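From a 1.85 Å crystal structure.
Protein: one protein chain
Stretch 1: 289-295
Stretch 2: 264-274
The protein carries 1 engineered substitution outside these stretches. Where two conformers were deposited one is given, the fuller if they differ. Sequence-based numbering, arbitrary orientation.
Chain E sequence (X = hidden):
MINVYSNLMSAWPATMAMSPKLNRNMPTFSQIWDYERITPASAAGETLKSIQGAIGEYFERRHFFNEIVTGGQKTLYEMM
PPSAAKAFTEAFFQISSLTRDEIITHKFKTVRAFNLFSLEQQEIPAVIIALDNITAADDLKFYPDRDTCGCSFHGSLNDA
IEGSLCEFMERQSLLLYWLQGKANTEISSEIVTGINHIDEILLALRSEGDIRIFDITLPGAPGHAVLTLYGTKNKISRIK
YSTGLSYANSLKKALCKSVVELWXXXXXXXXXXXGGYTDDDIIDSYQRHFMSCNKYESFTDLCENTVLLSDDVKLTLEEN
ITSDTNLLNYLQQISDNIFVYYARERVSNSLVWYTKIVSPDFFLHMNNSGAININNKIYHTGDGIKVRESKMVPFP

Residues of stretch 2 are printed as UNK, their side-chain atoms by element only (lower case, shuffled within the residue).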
# COMPACT_ATOMS: atom_id res chain seq x y z
N HIS E 289 8.10 37.42 -31.62
CA HIS E 289 7.19 38.26 -32.40
C HIS E 289 5.75 38.15 -31.86
O HIS E 289 5.08 39.17 -31.66
CB HIS E 289 7.24 37.88 -33.89
CG HIS E 289 6.23 38.61 -34.72
ND1 HIS E 289 6.38 39.94 -35.06
CD2 HIS E 289 5.05 38.22 -35.26
CE1 HIS E 289 5.34 40.33 -35.78
NE2 HIS E 289 4.53 39.30 -35.93
N PHE E 290 5.29 36.94 -31.59
CA PHE E 290 3.92 36.77 -31.07
C PHE E 290 3.71 37.52 -29.75
O PHE E 290 2.67 38.14 -29.56
CB PHE E 290 3.56 35.30 -30.85
CG PHE E 290 2.11 35.09 -30.50
CD1 PHE E 290 1.10 35.49 -31.38
CD2 PHE E 290 1.74 34.47 -29.31
CE1 PHE E 290 -0.24 35.29 -31.09
CE2 PHE E 290 0.40 34.26 -29.01
CZ PHE E 290 -0.59 34.67 -29.90
N MET E 291 4.70 37.45 -28.85
CA MET E 291 4.64 38.17 -27.57
C MET E 291 4.53 39.68 -27.74
O MET E 291 3.76 40.31 -27.02
CB MET E 291 5.84 37.85 -26.67
CG MET E 291 5.69 38.43 -25.27
SD MET E 291 6.94 37.92 -24.05
CE MET E 291 6.86 36.14 -24.21
N SER E 292 5.24 40.24 -28.71
CA SER E 292 5.14 41.69 -29.00
C SER E 292 3.79 42.08 -29.63
O SER E 292 3.44 43.26 -29.65
CB SER E 292 6.29 42.15 -29.88
OG SER E 292 6.04 41.83 -31.24
N CYS E 293 3.06 41.10 -30.17
CA CYS E 293 1.68 41.31 -30.67
C CYS E 293 0.57 41.18 -29.60
O CYS E 293 -0.62 41.34 -29.92
CB CYS E 293 1.38 40.32 -31.81
SG CYS E 293 2.39 40.56 -33.28
N ASN E 294 0.94 40.89 -28.35
CA ASN E 294 -0.01 40.79 -27.23
C ASN E 294 -0.50 42.18 -26.83
O ASN E 294 -0.09 42.75 -25.82
CB ASN E 294 0.62 40.05 -26.01
CG ASN E 294 -0.32 39.97 -24.82
OD1 ASN E 294 -1.54 39.94 -24.97
ND2 ASN E 294 0.24 39.93 -23.63
N LYS E 295 -1.38 42.73 -27.66
CA LYS E 295 -2.00 44.03 -27.42
C LYS E 295 -3.32 44.10 -28.17
O LYS E 295 -3.50 43.45 -29.20
CB LYS E 295 -1.07 45.18 -27.81
CG LYS E 295 -0.45 45.08 -29.19
CD LYS E 295 0.81 45.94 -29.29
CE LYS E 295 1.66 45.53 -30.49
NZ LYS E 295 1.25 46.19 -31.76
N UNK E 264 -4.68 27.18 -25.49
CA UNK E 264 -3.29 26.78 -25.34
C UNK E 264 -2.31 27.96 -25.47
O UNK E 264 -1.44 28.12 -24.63
c UNK E 264 -2.94 25.66 -26.33
c UNK E 264 -1.12 23.95 -26.93
o UNK E 264 -0.32 23.12 -26.49
n UNK E 264 -1.60 23.90 -28.17
c UNK E 264 -1.54 25.12 -26.06
N UNK E 265 -2.45 28.79 -26.51
CA UNK E 265 -1.54 29.94 -26.66
C UNK E 265 -1.78 30.96 -25.58
O UNK E 265 -0.85 31.53 -25.09
c UNK E 265 -1.71 30.61 -28.02
o UNK E 265 -1.36 29.68 -29.03
N UNK E 266 -3.04 31.18 -25.23
CA UNK E 266 -3.40 32.12 -24.16
C UNK E 266 -2.73 31.71 -22.85
O UNK E 266 -2.08 32.55 -22.20
c UNK E 266 -5.40 32.78 -21.62
c UNK E 266 -5.99 33.63 -20.68
o UNK E 266 -7.33 35.51 -20.21
c UNK E 266 -6.30 34.09 -23.39
c UNK E 266 -4.91 32.10 -24.00
c UNK E 266 -6.90 34.93 -22.47
c UNK E 266 -6.74 34.69 -21.12
c UNK E 266 -5.52 33.02 -22.98
N UNK E 267 -2.90 30.45 -22.45
CA UNK E 267 -2.42 30.03 -21.14
C UNK E 267 -0.89 29.91 -21.07
O UNK E 267 -0.31 30.25 -20.04
c UNK E 267 -3.15 28.76 -20.63
c UNK E 267 -3.08 28.71 -19.11
c UNK E 267 -2.59 27.50 -21.26
c UNK E 267 -3.84 29.82 -18.44
N UNK E 268 -0.23 29.47 -22.15
CA UNK E 268 1.24 29.41 -22.16
C UNK E 268 1.86 30.78 -21.99
O UNK E 268 2.73 30.98 -21.16
s UNK E 268 1.42 26.96 -23.41
c UNK E 268 1.78 28.74 -23.42
N UNK E 269 1.37 31.76 -22.77
CA UNK E 269 1.86 33.12 -22.60
C UNK E 269 1.47 33.71 -21.24
O UNK E 269 2.29 34.35 -20.60
c UNK E 269 1.93 35.46 -23.72
c UNK E 269 1.41 34.02 -23.74
c UNK E 269 3.43 35.57 -23.47
c UNK E 269 1.57 36.09 -25.05
N UNK E 270 0.25 33.45 -20.78
CA UNK E 270 -0.17 33.92 -19.44
C UNK E 270 0.77 33.41 -18.34
O UNK E 270 1.18 34.18 -17.48
c UNK E 270 -1.62 33.48 -19.12
c UNK E 270 -2.93 35.30 -16.28
n UNK E 270 -2.61 35.18 -17.55
c UNK E 270 -2.10 33.29 -16.58
c UNK E 270 -2.09 33.93 -17.78
n UNK E 270 -2.63 34.17 -15.66
N UNK E 271 1.14 32.13 -18.42
CA UNK E 271 1.99 31.50 -17.42
C UNK E 271 3.45 31.96 -17.49
O UNK E 271 4.11 32.07 -16.44
n UNK E 271 0.34 28.19 -17.34
c UNK E 271 0.65 29.41 -16.96
o UNK E 271 -0.04 30.06 -16.16
c UNK E 271 1.93 29.98 -17.54
N UNK E 272 3.91 32.21 -18.71
CA UNK E 272 5.19 32.89 -18.95
C UNK E 272 5.19 34.26 -18.23
O UNK E 272 6.12 34.57 -17.45
c UNK E 272 6.96 34.98 -20.81
c UNK E 272 6.78 33.60 -20.79
c UNK E 272 9.12 33.31 -21.31
c UNK E 272 7.87 32.77 -21.03
c UNK E 272 8.22 35.52 -21.08
c UNK E 272 5.44 33.02 -20.46
c UNK E 272 9.30 34.68 -21.33
N UNK E 273 4.13 35.04 -18.43
CA UNK E 273 4.06 36.39 -17.85
C UNK E 273 3.89 36.46 -16.32
O UNK E 273 4.44 37.35 -15.70
c UNK E 273 2.98 37.24 -18.53
c UNK E 273 1.86 38.04 -20.62
c UNK E 273 3.17 37.53 -20.03
c UNK E 273 4.29 38.54 -20.26
N UNK E 274 3.15 35.54 -15.72
CA UNK E 274 3.01 35.52 -14.25
C UNK E 274 4.17 34.78 -13.57
O UNK E 274 4.41 34.94 -12.38
c UNK E 274 0.51 35.74 -14.38
c UNK E 274 0.42 32.75 -13.33
c UNK E 274 1.50 33.45 -14.12
c UNK E 274 1.65 34.94 -13.78

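Position 264 carries three carbons in an unbranched run, the third bearing one oxygen and one nitrogen. This is a primary amide on a two-methylene stem, hence glutamine, Q264. It lies out of reach of stretch 1, where a long polar chain is easily accommodated at partial exposure.

Position 265 has one carbon and one oxygen. Its CA-to-CB bond points toward stretch 1, and its CB lies 4.3 Å from CE2 of F290. A lone carbon bearing oxygen is serine, S265. The small side chain meets the buried ring of F290 obliquely, through its CB.

At 266 one carbon leads to a six-carbon ring bearing an oxygen, the signature of tyrosine. The CA-to-CB bond of Y266 points away from stretch 1; the residue is buried, and its hydroxyl is hydrogen-bonded elsewhere in the structure, so the polar end is satisfied.

Position 267 has four carbons, forked at the first, with one arm two carbons long. That is isoleucine; I267 is buried but out of reach of stretch 1, and an apolar side chain carries no polar group that burial would leave unpaired.

Position 268 shows one carbon and one sulfur, which makes it cysteine. C268 makes no contact with stretch 1, and its compact thiol stays close to its own helix, with SG 3.3 Å from O of Q264.

Position 269 again has four carbons, but the fork is at the second. One arm packs on the methyl of M291, and the other approaches N294. The later fork distinguishes leucine from isoleucine. The CA-to-CB bond of L269 points toward stretch 1: its CD1 lies 3.6 Å from CE of M291, and its CD2 lies 4.2 Å from CB of N294. With chi1 t and chi2 p, the forked end reaches two residues at once, and the side chain is buried, as befits a leucine.

At 270 one carbon bears a five-membered ring of three carbons and two nitrogens, the imidazole of histidine. The CA-to-CB bond of H270 points away from stretch 1; the residue is buried, and its NE2 is hydrogen-bonded elsewhere in the structure, so that nitrogen is satisfied.

Position 271 has two carbons, the second with one oxygen and one nitrogen: asparagine. N271 is partly exposed and out of reach of stretch 1, a suitable place for a polar amide.

Position 272 has one carbon and a six-carbon ring without oxygen, and the ring meets M291; it is phenylalanine. CE1 of F272 lies 3.5 Å from CE of M291, which approaches the ring obliquely, and M291 SD is 4.9 Å from the ring centroid. A flat apolar ring suits a flexible thioether neighbor.

Position 273 has four carbons forked at the second, and one terminal carbon meets the amide of N294: another leucine. CD1 of L273 lies 3.9 Å from ND2 of N294, a van der Waals contact; a forked apolar end can pack against an amide whose hydrogen bonds are made elsewhere.

Position 274 has four carbons forked at the first, one arm two carbons long: isoleucine. I274, partly exposed, is out of reach of stretch 1, so this contact gives no specific reason for its type.

The contact follows helical periodicity: 265, 269, 272 and 273 bring one side of the helix to F290, M291 and N294. M291 is its center, its CE meeting both L269 and F272. No hydrogen bond crosses between the stretches; the 314 Å² buried reflects mainly apolar packing.

Stretch 2 (264-274) QSYICLHNFLI
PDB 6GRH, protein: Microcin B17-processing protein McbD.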